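Local structure of transcriptional regulator of the TetR/AcrR family (3DCF) at residues F72-K75 with E76-L79; F63-P66 with A67-Y71. The protein probably acts as a TetR/AcrR-type transcription factor that binds regulatory DNA and represses genes. All coordinates share one frame; numbering follows the deposited sequence.

Interaction 1 (F72-K75 with E76-L79)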
ATOM      1  N   PHE A  72      26.821  -1.650  18.681  1.00 45.57           N
ATOM      2  CA  PHE A  72      26.410  -1.948  17.282  1.00 45.28           C
ATOM      3  C   PHE A  72      27.544  -2.507  16.427  1.00 45.23           C
ATOM      4  O   PHE A  72      28.591  -1.864  16.319  1.00 45.88           O
ATOM      5  CB  PHE A  72      25.852  -0.683  16.611  1.00 43.80           C
ATOM      6  CG  PHE A  72      24.692  -0.082  17.343  1.00 41.47           C
ATOM      7  CD1 PHE A  72      23.428  -0.656  17.248  1.00 36.23           C
ATOM      8  CD2 PHE A  72      24.872   1.037  18.169  1.00 39.13           C
ATOM      9  CE1 PHE A  72      22.345  -0.118  17.948  1.00 37.84           C
ATOM     10  CE2 PHE A  72      23.796   1.582  18.873  1.00 39.73           C
ATOM     11  CZ  PHE A  72      22.520   1.002  18.758  1.00 39.32           C
ATOM     12  N   LYS A  73      27.311  -3.666  15.794  1.00 45.17           N
ATOM     13  CA  LYS A  73      28.311  -4.349  14.929  1.00 45.81           C
ATOM     14  C   LYS A  73      28.245  -4.048  13.427  1.00 45.54           C
ATOM     15  O   LYS A  73      29.122  -4.484  12.669  1.00 46.76           O
ATOM     16  CB  LYS A  73      28.317  -5.860  15.197  1.00 46.05           C
ATOM     17  CG  LYS A  73      28.860  -6.148  16.591  1.00 47.44           C
ATOM     18  CD  LYS A  73      28.789  -7.597  16.996  1.00 46.20           C
ATOM     19  CE  LYS A  73      29.533  -7.808  18.311  1.00 45.03           C
ATOM     20  NZ  LYS A  73      29.070  -6.904  19.402  1.00 41.08           N
ATOM     21  N   SER A  74      27.212  -3.316  13.010  1.00 44.30           N
ATOM     22  CA  SER A  74      27.080  -2.831  11.639  1.00 43.03           C
ATOM     23  C   SER A  74      26.187  -1.578  11.606  1.00 42.40           C
ATOM     24  O   SER A  74      25.463  -1.287  12.564  1.00 41.41           O
ATOM     25  CB  SER A  74      26.528  -3.933  10.720  1.00 43.01           C
ATOM     26  OG  SER A  74      25.242  -4.378  11.142  1.00 42.92           O
ATOM     27  N   LYS A  75      26.284  -0.833  10.506  1.00 42.53           N
ATOM     28  CA  LYS A  75      25.420   0.337  10.248  1.00 42.82           C
ATOM     29  C   LYS A  75      23.930  -0.064  10.056  1.00 42.63           C
ATOM     30  O   LYS A  75      23.025   0.738  10.316  1.00 42.06           O
ATOM     31  CB  LYS A  75      25.928   1.148   9.040  1.00 43.03           C
ATOM     32  CG  LYS A  75      25.897   0.410   7.686  1.00 44.12           C
ATOM     33  CD  LYS A  75      26.654   1.159   6.588  1.00 43.16           C
ATOM     34  CE  LYS A  75      25.925   2.385   6.104  1.00 41.23           C
ATOM     35  NZ  LYS A  75      26.709   3.004   5.005  1.00 39.65           N
ATOM     36  N   GLU A  76      23.700  -1.303   9.602  1.00 42.75           N
ATOM     37  CA  GLU A  76      22.356  -1.873   9.431  1.00 42.49           C
ATOM     38  C   GLU A  76      21.703  -2.085  10.800  1.00 41.96           C
ATOM     39  O   GLU A  76      20.515  -1.797  10.965  1.00 41.84           O
ATOM     40  CB  GLU A  76      22.383  -3.200   8.636  1.00 43.07           C
ATOM     41  CG  GLU A  76      22.678  -3.070   7.111  1.00 47.54           C
ATOM     42  CD  GLU A  76      24.136  -2.707   6.749  1.00 53.85           C
ATOM     43  OE1 GLU A  76      25.076  -3.147   7.458  1.00 55.99           O
ATOM     44  OE2 GLU A  76      24.341  -1.988   5.739  1.00 57.62           O
ATOM     45  N   ASP A  77      22.486  -2.592  11.764  1.00 41.72           N
ATOM     46  CA  ASP A  77      22.028  -2.750  13.157  1.00 41.55           C
ATOM     47  C   ASP A  77      21.702  -1.386  13.791  1.00 41.22           C
ATOM     48  O   ASP A  77      20.820  -1.325  14.642  1.00 42.36           O
ATOM     49  CB  ASP A  77      23.061  -3.496  14.036  1.00 42.25           C
ATOM     50  CG  ASP A  77      23.286  -4.950  13.604  1.00 45.80           C
ATOM     51  OD1 ASP A  77      22.302  -5.635  13.227  1.00 48.91           O
ATOM     52  OD2 ASP A  77      24.454  -5.418  13.658  1.00 48.94           O
ATOM     53  N   VAL A  78      22.416  -0.319  13.393  1.00 39.95           N
ATOM     54  CA  VAL A  78      22.116   1.053  13.852  1.00 39.46           C
ATOM     55  C   VAL A  78      20.802   1.522  13.217  1.00 38.30           C
ATOM     56  O   VAL A  78      19.971   2.125  13.900  1.00 36.98           O
ATOM     57  CB  VAL A  78      23.235   2.080  13.527  1.00 39.40           C
ATOM     58  CG1 VAL A  78      22.861   3.451  14.055  1.00 38.11           C
ATOM     59  CG2 VAL A  78      24.573   1.644  14.134  1.00 38.98           C
ATOM     60  N   LEU A  79      20.616   1.225  11.927  1.00 38.23           N
ATOM     61  CA  LEU A  79      19.384   1.587  11.229  1.00 38.91           C
ATOM     62  C   LEU A  79      18.131   0.886  11.809  1.00 39.53           C
ATOM     63  O   LEU A  79      17.063   1.518  11.895  1.00 39.72           O
ATOM     64  CB  LEU A  79      19.503   1.346   9.729  1.00 39.03           C
ATOM     65  CG  LEU A  79      18.384   1.925   8.840  1.00 39.19           C
ATOM     66  CD1 LEU A  79      18.137   3.437   9.041  1.00 38.38           C
ATOM     67  CD2 LEU A  79      18.722   1.632   7.386  1.00 38.81           C
TER
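S74 and D77 meet at the start of helix 75-98. The D77 side chain can be followed outward. Its CB lies 3.6 Å from S74 O. Its CG sits beside the backbone N (chi1 -65°), which turns the carboxylate back toward the residue before the helix. One carboxylate oxygen, OD2, takes a weak hydrogen bond from S74 OG at 2.8 Å. The other, OD1, forms a salt bridge with NH1 of R140. Two partners, one of them weakly bonded, probably limit rotation of the carboxylate.

S74 OG also accepts from D77 N, a weak bond of 3.3 Å with an N-H...O angle of 157°. S74 is therefore the N-cap of the helix. Its hydroxyl is set between the backbone N and the carbonyl carbon (chi1 60°), where it serves both D77 atoms. This helix follows the predicted helix-turn-helix of the N-terminal DNA-binding domain. In the TetR family, it is the helix that leads on to the C-terminal domain. The first turn begins with a weak bond from V78 N to S74 O. It continues with L79 N to K75 O at 2.9 Å.

An apolar contact adjoins the cap. F72 CB is 3.6 Å from V78 CG2, and the two side chains cross at about a right angle. The F72 ring also passes D77 O, with CD1 at 3.7 Å. F72 touches I36 and V78 touches A40, so both pack on helix 31-46.

K75 and E76 cross at a slant, and K75 CG is 3.5 Å from E76 OE2. The stronger polar partners of both lie outside the segments. K75 NZ bonds to Y49 O and T52 O, and E76 OE2 bonds to Y49 OH.

Interaction 2 (F63-P66 with A67-Y71)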
ATOM      1  N   PHE A  63      34.271   8.122  20.292  1.00 46.51           N
ATOM      2  CA  PHE A  63      34.493   6.721  20.711  1.00 46.74           C
ATOM      3  C   PHE A  63      35.457   6.029  19.763  1.00 46.03           C
ATOM      4  O   PHE A  63      35.650   6.468  18.627  1.00 45.90           O
ATOM      5  CB  PHE A  63      33.156   5.941  20.761  1.00 47.91           C
ATOM      6  CG  PHE A  63      32.504   5.925  22.125  1.00 50.49           C
ATOM      7  CD1 PHE A  63      32.303   7.117  22.841  1.00 52.60           C
ATOM      8  CD2 PHE A  63      32.062   4.713  22.690  1.00 53.28           C
ATOM      9  CE1 PHE A  63      31.702   7.108  24.114  1.00 53.14           C
ATOM     10  CE2 PHE A  63      31.453   4.684  23.963  1.00 53.32           C
ATOM     11  CZ  PHE A  63      31.274   5.888  24.678  1.00 53.98           C
ATOM     12  N   THR A  64      36.051   4.943  20.245  1.00 45.53           N
ATOM     13  CA  THR A  64      36.934   4.108  19.424  1.00 45.89           C
ATOM     14  C   THR A  64      36.054   3.167  18.563  1.00 46.13           C
ATOM     15  O   THR A  64      34.841   3.050  18.796  1.00 46.43           O
ATOM     16  CB  THR A  64      37.932   3.285  20.303  1.00 45.59           C
ATOM     17  OG1 THR A  64      37.215   2.352  21.115  1.00 46.87           O
ATOM     18  CG2 THR A  64      38.758   4.201  21.222  1.00 44.80           C
ATOM     19  N   LYS A  65      36.669   2.499  17.584  1.00 46.28           N
ATOM     20  CA  LYS A  65      35.970   1.528  16.708  1.00 46.01           C
ATOM     21  C   LYS A  65      35.543   0.307  17.576  1.00 45.97           C
ATOM     22  O   LYS A  65      34.388  -0.111  17.479  1.00 45.69           O
ATOM     23  CB  LYS A  65      36.835   1.118  15.491  1.00 46.42           C
ATOM     24  CG  LYS A  65      36.153   1.180  14.118  1.00 48.21           C
ATOM     25  CD  LYS A  65      35.185   0.056  13.792  1.00 48.68           C
ATOM     26  CE  LYS A  65      34.758   0.157  12.319  1.00 49.20           C
ATOM     27  NZ  LYS A  65      33.855  -0.940  11.852  1.00 51.70           N
ATOM     28  N   PRO A  66      36.475  -0.284  18.394  1.00 46.19           N
ATOM     29  CA  PRO A  66      36.090  -1.330  19.380  1.00 45.88           C
ATOM     30  C   PRO A  66      34.961  -0.950  20.355  1.00 45.87           C
ATOM     31  O   PRO A  66      34.131  -1.802  20.684  1.00 46.73           O
ATOM     32  CB  PRO A  66      37.391  -1.578  20.154  1.00 45.63           C
ATOM     33  CG  PRO A  66      38.433  -1.323  19.154  1.00 45.95           C
ATOM     34  CD  PRO A  66      37.947  -0.117  18.397  1.00 45.88           C
ATOM     35  N   ALA A  67      34.924   0.306  20.795  1.00 45.35           N
ATOM     36  CA  ALA A  67      33.881   0.771  21.723  1.00 45.34           C
ATOM     37  C   ALA A  67      32.449   0.760  21.111  1.00 44.99           C
ATOM     38  O   ALA A  67      31.495   0.429  21.825  1.00 44.70           O
ATOM     39  CB  ALA A  67      34.244   2.147  22.296  1.00 44.56           C
ATOM     40  N   ILE A  68      32.310   1.096  19.820  1.00 45.29           N
ATOM     41  CA  ILE A  68      31.000   1.062  19.105  1.00 46.09           C
ATOM     42  C   ILE A  68      30.492  -0.378  18.850  1.00 46.39           C
ATOM     43  O   ILE A  68      29.270  -0.597  18.872  1.00 46.03           O
ATOM     44  CB  ILE A  68      31.017   1.889  17.747  1.00 46.38           C
ATOM     45  CG1 ILE A  68      31.244   3.381  17.994  1.00 47.80           C
ATOM     46  CG2 ILE A  68      29.711   1.769  16.959  1.00 45.56           C
ATOM     47  CD1 ILE A  68      30.143   4.100  18.802  1.00 50.04           C
ATOM     48  N   TYR A  69      31.404  -1.337  18.610  1.00 46.71           N
ATOM     49  CA  TYR A  69      31.037  -2.770  18.409  1.00 47.13           C
ATOM     50  C   TYR A  69      30.208  -3.367  19.550  1.00 46.87           C
ATOM     51  O   TYR A  69      29.305  -4.166  19.288  1.00 46.54           O
ATOM     52  CB  TYR A  69      32.257  -3.684  18.143  1.00 48.34           C
ATOM     53  CG  TYR A  69      32.887  -3.529  16.777  1.00 48.82           C
ATOM     54  CD1 TYR A  69      32.156  -3.784  15.613  1.00 49.45           C
ATOM     55  CD2 TYR A  69      34.232  -3.184  16.643  1.00 51.32           C
ATOM     56  CE1 TYR A  69      32.732  -3.646  14.338  1.00 51.64           C
ATOM     57  CE2 TYR A  69      34.834  -3.053  15.383  1.00 52.47           C
ATOM     58  CZ  TYR A  69      34.082  -3.281  14.232  1.00 53.17           C
ATOM     59  OH  TYR A  69      34.687  -3.147  13.003  1.00 52.68           O
ATOM     60  N   TYR A  70      30.534  -2.993  20.792  1.00 47.06           N
ATOM     61  CA  TYR A  70      29.788  -3.413  21.992  1.00 47.43           C
ATOM     62  C   TYR A  70      28.288  -3.137  21.847  1.00 47.53           C
ATOM     63  O   TYR A  70      27.466  -4.008  22.141  1.00 47.92           O
ATOM     64  CB  TYR A  70      30.330  -2.707  23.250  1.00 48.23           C
ATOM     65  CG  TYR A  70      29.620  -3.057  24.555  1.00 48.24           C
ATOM     66  CD1 TYR A  70      29.909  -4.243  25.246  1.00 50.62           C
ATOM     67  CD2 TYR A  70      28.672  -2.184  25.114  1.00 50.46           C
ATOM     68  CE1 TYR A  70      29.253  -4.564  26.471  1.00 50.27           C
ATOM     69  CE2 TYR A  70      28.009  -2.488  26.330  1.00 49.87           C
ATOM     70  CZ  TYR A  70      28.309  -3.679  27.002  1.00 50.66           C
ATOM     71  OH  TYR A  70      27.669  -3.988  28.182  1.00 50.34           O
ATOM     72  N   TYR A  71      27.954  -1.939  21.364  1.00 47.78           N
ATOM     73  CA  TYR A  71      26.561  -1.515  21.138  1.00 47.05           C
ATOM     74  C   TYR A  71      26.040  -1.918  19.735  1.00 46.29           C
ATOM     75  O   TYR A  71      24.946  -2.482  19.628  1.00 46.00           O
ATOM     76  CB  TYR A  71      26.418  -0.004  21.374  1.00 47.96           C
ATOM     77  CG  TYR A  71      26.862   0.433  22.766  1.00 48.82           C
ATOM     78  CD1 TYR A  71      26.042   0.226  23.888  1.00 49.99           C
ATOM     79  CD2 TYR A  71      28.107   1.045  22.967  1.00 48.88           C
ATOM     80  CE1 TYR A  71      26.453   0.627  25.191  1.00 50.54           C
ATOM     81  CE2 TYR A  71      28.532   1.449  24.258  1.00 50.35           C
ATOM     82  CZ  TYR A  71      27.695   1.242  25.363  1.00 50.98           C
ATOM     83  OH  TYR A  71      28.104   1.630  26.621  1.00 51.10           O
TER
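F63 touches A67 and I68 where helix 65-71 starts. The apolar contacts come first. F63 CD2 is 3.4 Å from A67 CB, and F63 CB is 4.0 Å from I68 CD1. F63 CE2 comes within 4.4 Å of Y71 CE2. I68 is buried and continues onto L54, A58 and I61 of helix 54-61. Y70 directs a ring edge at a face of Y71.

The backbone bonds start at a cap. T64 OG1 accepts from A67 N at 3.1 Å, with an N-H...O angle of 145°. T64 is the N-cap. The next amides are held weakly: I68 N reaches both T64 O and K65 O, and Y69 N reaches K65 O.

One polar side-chain pair spans a turn. K65 NZ donates to Y69 OH at 2.6 Å. The lysine chain bends at chi2 (-76°) and crosses the tyrosine at a slant, with CD 3.5 Å from Y69 CE2. P66 CA sits at the edge of the same ring, near its plane.

T64 caps the second helix of the predicted helix-turn-helix. In TetR-family repressors this is the recognition helix, which enters the DNA major groove; helix 65-71 probably has that role here.

Overall arrangement
Interaction 2 comes first in the chain and interaction 1 follows directly. Their centres are 11 Å apart. Each is built round a hydroxyl N-cap, T64 for helix 65-71 and S74 for helix 75-98. A hydrogen bond from K73 NZ to Y69 O links Y69 to the loop before helix 75-98. Both contacts also share a support: I68, Y71 and F72 all touch I36 of helix 31-46. The centre of interaction 2 lies about 29 Å from the chain's centre, that of interaction 1 about 20 Å, so the probable DNA-reading helix is the more peripheral.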